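PDB 7KFL: myosin-17 from Arabidopsis thaliana, which is a plant class XI myosin motor whose globular tail, the cargo-binding domain, probably recruits cargo for transport along actin filaments. Local coordinates for residues L254-S257 against L258-R261; F267-G270 against E271-A275. All blocks are in the same frame, centred on the assembly; numbering follows the deposited sequence.

Contact 1: residues L254-S257 against L258-R261; sequences LFNS and LLLR
Phe255 and Leu259 lie one turn apart in the last turns of helix 236-260, within the DIL region of the globular tail, where the helix runs out at Arg261. The apolar contact between them is made by one methyl: CD1 of Leu259 comes within 3.5 Å of CE2 of Phe255, reaching the ring obliquely. The Phe255 ring swings toward the C-terminal end of the helix because CG stands opposite the backbone N (chi1 -178°). His301 meets the same ring edge-to-face, and Ala305 of helix 300-309 and Gln334 of helix 332-341 also touch this side chain, so the pair belongs to a junction of three helices.

Among the polar contacts, the main-chain bonds are loose until the helix end. Leu258 N shares weak bonds with the carbonyls of Leu254 and Phe255, and Asn256 O takes weak bonds from the amides of both Leu259 and Leu260. The closing bond, from Arg261 N to Ser257 O, is shorter at 2.9 Å. Three donors converge on Leu254 O: the amides of Ser257 and Leu258 bond to it weakly, while the hydroxyl of Ser257, turned back by a chi1 of 68°, gives a hydrogen bond of 2.6 Å from OG to Leu254 O. With an alanine here the hydroxyl bond would be gone, and the Leu254 carbonyl would probably keep only weak amide donors from this turn. Asn256 directs its amide elsewhere, OD1 accepting a hydrogen bond from Leu378 N.

The chain changes course at Arg261, the first residue to leave helical phi/psi. Its aliphatic base nevertheless stays against the preceding turn, with CB of Arg261 3.1 Å from Ser257 O.

Contact 2: residues F267-G270 against E271-A275; sequences FSNG and EYVKA
Glu271 brings its carboxylate to the edge of the Phe267 ring in the first turn of helix 267-287, and this is the close-packed part of the contact. OE2 of Glu271 is 3.3 Å from CE1 of Phe267, near the ring plane, and the two flat groups are turned 70° apart. An oxygen in this position faces the weakly positive rim of C-H groups. The other oxygen, OE1, is engaged in a salt bridge with Lys346, which probably helps fix the rotation of the carboxylate, while Tyr347 meets the ring of Phe267. The backbone bond from Glu271 N to Phe267 O is 3.0 Å long.

Around Asn269 the side chains meet less closely across the contact. ND2 of Asn269 is 4.1 Å from CG2 of Val273. OD1 of Asn269 comes obliquely to CD2 of Tyr272, 4.0 Å away. The polar ends have their main partners elsewhere: Asn269 ND2 donates to Cys264 O, and Tyr272 OH is hydrogen-bonded to Leu211 O of helix 205-231. Val273 packs on Ile302 and Val306 of helix 300-309.

The solvent side is sparse by comparison. Lys274, with CG opposite its backbone N (chi1 -169°), runs extended away from the preceding turn, and only its CB keeps near, 3.4 Å from Gly270 O. Four successive backbone bonds, from the amides of residues 271 to 274 to the carbonyls of residues 267 to 270, make this the regular opening of an alpha-helix.

Overall arrangement
Contacts 1 and 2 stand in series along the chain: contact 1 closes helix 236-260, and contact 2 opens the next helix, 267-287, after a short connection. Their centres are about 13 Å apart, and they touch through packing of CD2 of Leu258 on ND2 of Asn269, 4.2 Å apart. Helix 300-309 is common ground, since Ile302 packs on Leu254 and Leu258 from contact 1 and on Val273 from contact 2. Both lie well off the middle of the elongated chain, their centres about 22 and 26 Å from its centre, and on the same side of it. Together they flank the short connection between two successive helices of the DIL region.

Contact 1: residues L254-S257 against L258-R261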
ATOM      1  N   LEU A 254      -9.187   4.284  12.660  1.00 48.28           N
ATOM      2  CA  LEU A 254      -9.785   5.508  13.258  1.00 48.00           C
ATOM      3  C   LEU A 254     -11.311   5.403  13.266  1.00 48.20           C
ATOM      4  O   LEU A 254     -11.914   5.728  14.308  1.00 49.23           O
ATOM      5  CB  LEU A 254      -9.326   6.741  12.474  1.00 47.92           C
ATOM      6  CG  LEU A 254      -7.834   7.063  12.562  1.00 47.54           C
ATOM      7  CD1 LEU A 254      -7.497   8.278  11.708  1.00 47.64           C
ATOM      8  CD2 LEU A 254      -7.401   7.285  14.004  1.00 47.34           C
ATOM      9  N   PHE A 255     -11.919   4.983  12.152  1.00 47.58           N
ATOM     10  CA  PHE A 255     -13.395   4.887  12.012  1.00 47.05           C
ATOM     11  C   PHE A 255     -13.943   3.790  12.933  1.00 47.06           C
ATOM     12  O   PHE A 255     -15.034   3.984  13.491  1.00 47.79           O
ATOM     13  CB  PHE A 255     -13.816   4.625  10.566  1.00 46.81           C
ATOM     14  CG  PHE A 255     -15.311   4.572  10.387  1.00 47.00           C
ATOM     15  CD1 PHE A 255     -16.056   5.737  10.305  1.00 46.98           C
ATOM     16  CD2 PHE A 255     -15.978   3.358  10.346  1.00 47.20           C
ATOM     17  CE1 PHE A 255     -17.433   5.687  10.156  1.00 47.65           C
ATOM     18  CE2 PHE A 255     -17.354   3.311  10.192  1.00 47.66           C
ATOM     19  CZ  PHE A 255     -18.079   4.475  10.101  1.00 47.87           C
ATOM     20  N   ASN A 256     -13.227   2.672  13.071  1.00 46.76           N
ATOM     21  CA  ASN A 256     -13.661   1.526  13.914  1.00 47.94           C
ATOM     22  C   ASN A 256     -13.669   1.941  15.391  1.00 49.25           C
ATOM     23  O   ASN A 256     -14.541   1.445  16.124  1.00 50.50           O
ATOM     24  CB  ASN A 256     -12.807   0.278  13.680  1.00 47.49           C
ATOM     25  CG  ASN A 256     -13.134  -0.434  12.383  1.00 46.84           C
ATOM     26  OD1 ASN A 256     -14.121  -0.122  11.719  1.00 46.42           O
ATOM     27  ND2 ASN A 256     -12.310  -1.400  12.015  1.00 46.66           N
ATOM     28  N   SER A 257     -12.755   2.824  15.809  1.00 50.93           N
ATOM     29  CA  SER A 257     -12.624   3.293  17.216  1.00 51.66           C
ATOM     30  C   SER A 257     -13.814   4.193  17.585  1.00 53.34           C
ATOM     31  O   SER A 257     -14.208   4.193  18.771  1.00 52.40           O
ATOM     32  CB  SER A 257     -11.297   3.977  17.456  1.00 51.40           C
ATOM     33  OG  SER A 257     -11.209   5.206  16.755  1.00 50.92           O
ATOM     34  N   LEU A 258     -14.381   4.916  16.610  1.00 54.51           N
ATOM     35  CA  LEU A 258     -15.616   5.728  16.800  1.00 55.41           C
ATOM     36  C   LEU A 258     -16.795   4.799  17.114  1.00 56.21           C
ATOM     37  O   LEU A 258     -17.628   5.181  17.959  1.00 57.48           O
ATOM     38  CB  LEU A 258     -15.909   6.559  15.545  1.00 55.34           C
ATOM     39  CG  LEU A 258     -14.894   7.649  15.195  1.00 55.19           C
ATOM     40  CD1 LEU A 258     -15.478   8.607  14.167  1.00 55.24           C
ATOM     41  CD2 LEU A 258     -14.442   8.416  16.428  1.00 54.99           C
ATOM     42  N   LEU A 259     -16.859   3.635  16.457  1.00 56.18           N
ATOM     43  CA  LEU A 259     -17.985   2.669  16.573  1.00 56.89           C
ATOM     44  C   LEU A 259     -17.883   1.869  17.878  1.00 56.81           C
ATOM     45  O   LEU A 259     -18.947   1.531  18.426  1.00 57.59           O
ATOM     46  CB  LEU A 259     -17.978   1.720  15.371  1.00 57.24           C
ATOM     47  CG  LEU A 259     -18.131   2.358  13.992  1.00 57.33           C
ATOM     48  CD1 LEU A 259     -18.135   1.282  12.918  1.00 57.86           C
ATOM     49  CD2 LEU A 259     -19.395   3.200  13.897  1.00 57.54           C
ATOM     50  N   LEU A 260     -16.665   1.565  18.342  1.00 55.99           N
ATOM     51  CA  LEU A 260     -16.414   0.557  19.411  1.00 56.87           C
ATOM     52  C   LEU A 260     -15.969   1.211  20.727  1.00 57.02           C
ATOM     53  O   LEU A 260     -16.173   0.571  21.780  1.00 56.94           O
ATOM     54  CB  LEU A 260     -15.364  -0.441  18.913  1.00 57.16           C
ATOM     55  CG  LEU A 260     -15.761  -1.272  17.692  1.00 57.30           C
ATOM     56  CD1 LEU A 260     -14.715  -2.336  17.407  1.00 57.31           C
ATOM     57  CD2 LEU A 260     -17.130  -1.912  17.878  1.00 57.83           C
ATOM     58  N   ARG A 261     -15.371   2.406  20.684  1.00 57.07           N
ATOM     59  CA  ARG A 261     -14.905   3.137  21.896  1.00 56.91           C
ATOM     60  C   ARG A 261     -15.841   4.319  22.167  1.00 57.83           C
ATOM     61  O   ARG A 261     -15.893   5.238  21.325  1.00 57.24           O
ATOM     62  CB  ARG A 261     -13.463   3.619  21.728  1.00 55.87           C
ATOM     63  CG  ARG A 261     -12.480   2.518  21.365  1.00 55.42           C
ATOM     64  CD  ARG A 261     -11.075   2.876  21.803  1.00 55.26           C
ATOM     65  NE  ARG A 261     -10.140   1.783  21.598  1.00 54.62           N
ATOM     66  CZ  ARG A 261      -8.949   1.677  22.181  1.00 55.10           C
ATOM     67  NH1 ARG A 261      -8.524   2.604  23.025  1.00 55.64           N
ATOM     68  NH2 ARG A 261      -8.184   0.634  21.916  1.00 55.45           N
TER

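Contact 2: residues F267-G270 against E271-A275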
ATOM      1  N   PHE A 267     -17.416  15.101  20.939  1.00 59.40           N
ATOM      2  CA  PHE A 267     -17.148  16.343  20.173  1.00 59.87           C
ATOM      3  C   PHE A 267     -15.644  16.632  20.205  1.00 59.67           C
ATOM      4  O   PHE A 267     -15.058  16.862  19.126  1.00 59.61           O
ATOM      5  CB  PHE A 267     -17.936  17.525  20.736  1.00 60.65           C
ATOM      6  CG  PHE A 267     -17.922  18.731  19.834  1.00 61.57           C
ATOM      7  CD1 PHE A 267     -16.833  19.590  19.812  1.00 61.90           C
ATOM      8  CD2 PHE A 267     -18.984  18.989  18.981  1.00 62.03           C
ATOM      9  CE1 PHE A 267     -16.816  20.690  18.969  1.00 62.22           C
ATOM     10  CE2 PHE A 267     -18.966  20.091  18.142  1.00 62.59           C
ATOM     11  CZ  PHE A 267     -17.881  20.937  18.135  1.00 62.57           C
ATOM     12  N   SER A 268     -15.052  16.611  21.404  1.00 59.30           N
ATOM     13  CA  SER A 268     -13.625  16.944  21.664  1.00 59.14           C
ATOM     14  C   SER A 268     -12.714  16.005  20.865  1.00 58.37           C
ATOM     15  O   SER A 268     -11.686  16.485  20.344  1.00 58.82           O
ATOM     16  CB  SER A 268     -13.303  16.903  23.140  1.00 59.68           C
ATOM     17  OG  SER A 268     -13.179  15.566  23.601  1.00 60.10           O
ATOM     18  N   ASN A 269     -13.076  14.721  20.765  1.00 57.21           N
ATOM     19  CA  ASN A 269     -12.286  13.708  20.014  1.00 55.70           C
ATOM     20  C   ASN A 269     -12.495  13.908  18.506  1.00 54.91           C
ATOM     21  O   ASN A 269     -11.570  13.580  17.738  1.00 53.57           O
ATOM     22  CB  ASN A 269     -12.611  12.275  20.437  1.00 54.75           C
ATOM     23  CG  ASN A 269     -11.530  11.309  19.999  1.00 53.99           C
ATOM     24  OD1 ASN A 269     -10.390  11.407  20.447  1.00 53.89           O
ATOM     25  ND2 ASN A 269     -11.862  10.398  19.099  1.00 53.44           N
ATOM     26  N   GLY A 270     -13.663  14.417  18.102  1.00 54.92           N
ATOM     27  CA  GLY A 270     -13.937  14.830  16.713  1.00 55.17           C
ATOM     28  C   GLY A 270     -12.974  15.919  16.272  1.00 55.55           C
ATOM     29  O   GLY A 270     -12.418  15.805  15.161  1.00 54.88           O
ATOM     30  N   GLU A 271     -12.767  16.925  17.128  1.00 56.56           N
ATOM     31  CA  GLU A 271     -11.853  18.074  16.882  1.00 57.30           C
ATOM     32  C   GLU A 271     -10.414  17.564  16.759  1.00 56.12           C
ATOM     33  O   GLU A 271      -9.718  17.984  15.814  1.00 56.48           O
ATOM     34  CB  GLU A 271     -11.919  19.090  18.023  1.00 58.96           C
ATOM     35  CG  GLU A 271     -13.273  19.755  18.189  1.00 60.41           C
ATOM     36  CD  GLU A 271     -13.359  20.655  19.409  1.00 61.90           C
ATOM     37  OE1 GLU A 271     -12.995  20.192  20.510  1.00 62.20           O
ATOM     38  OE2 GLU A 271     -13.770  21.825  19.254  1.00 64.10           O
ATOM     39  N   TYR A 272      -9.991  16.708  17.693  1.00 54.45           N
ATOM     40  CA  TYR A 272      -8.613  16.159  17.777  1.00 54.02           C
ATOM     41  C   TYR A 272      -8.270  15.386  16.499  1.00 54.74           C
ATOM     42  O   TYR A 272      -7.157  15.569  15.976  1.00 55.12           O
ATOM     43  CB  TYR A 272      -8.443  15.246  18.992  1.00 53.16           C
ATOM     44  CG  TYR A 272      -7.179  14.431  18.934  1.00 52.48           C
ATOM     45  CD1 TYR A 272      -5.939  15.042  19.016  1.00 52.38           C
ATOM     46  CD2 TYR A 272      -7.213  13.060  18.748  1.00 51.87           C
ATOM     47  CE1 TYR A 272      -4.766  14.311  18.948  1.00 52.40           C
ATOM     48  CE2 TYR A 272      -6.050  12.312  18.678  1.00 51.64           C
ATOM     49  CZ  TYR A 272      -4.822  12.939  18.781  1.00 51.82           C
ATOM     50  OH  TYR A 272      -3.670  12.212  18.702  1.00 51.93           O
ATOM     51  N   VAL A 273      -9.181  14.524  16.037  1.00 56.08           N
ATOM     52  CA  VAL A 273      -8.984  13.680  14.820  1.00 56.77           C
ATOM     53  C   VAL A 273      -8.991  14.588  13.584  1.00 57.98           C
ATOM     54  O   VAL A 273      -8.149  14.358  12.693  1.00 59.35           O
ATOM     55  CB  VAL A 273     -10.027  12.548  14.719  1.00 56.54           C
ATOM     56  CG1 VAL A 273     -10.077  11.943  13.323  1.00 56.58           C
ATOM     57  CG2 VAL A 273      -9.770  11.458  15.748  1.00 56.30           C
ATOM     58  N   LYS A 274      -9.887  15.580  13.533  1.00 59.10           N
ATOM     59  CA  LYS A 274      -9.972  16.554  12.410  1.00 60.80           C
ATOM     60  C   LYS A 274      -8.612  17.240  12.231  1.00 60.11           C
ATOM     61  O   LYS A 274      -8.216  17.465  11.069  1.00 60.39           O
ATOM     62  CB  LYS A 274     -11.068  17.598  12.643  1.00 63.27           C
ATOM     63  CG  LYS A 274     -11.381  18.458  11.424  1.00 65.34           C
ATOM     64  CD  LYS A 274     -12.614  19.323  11.568  1.00 67.56           C
ATOM     65  CE  LYS A 274     -13.170  19.762  10.229  1.00 69.48           C
ATOM     66  NZ  LYS A 274     -14.254  20.761  10.384  1.00 70.88           N
ATOM     67  N   ALA A 275      -7.933  17.564  13.339  1.00 58.76           N
ATOM     68  CA  ALA A 275      -6.566  18.137  13.361  1.00 58.05           C
ATOM     69  C   ALA A 275      -5.601  17.151  12.697  1.00 57.34           C
ATOM     70  O   ALA A 275      -4.810  17.584  11.838  1.00 57.62           O
ATOM     71  CB  ALA A 275      -6.144  18.450  14.776  1.00 58.01           C
TER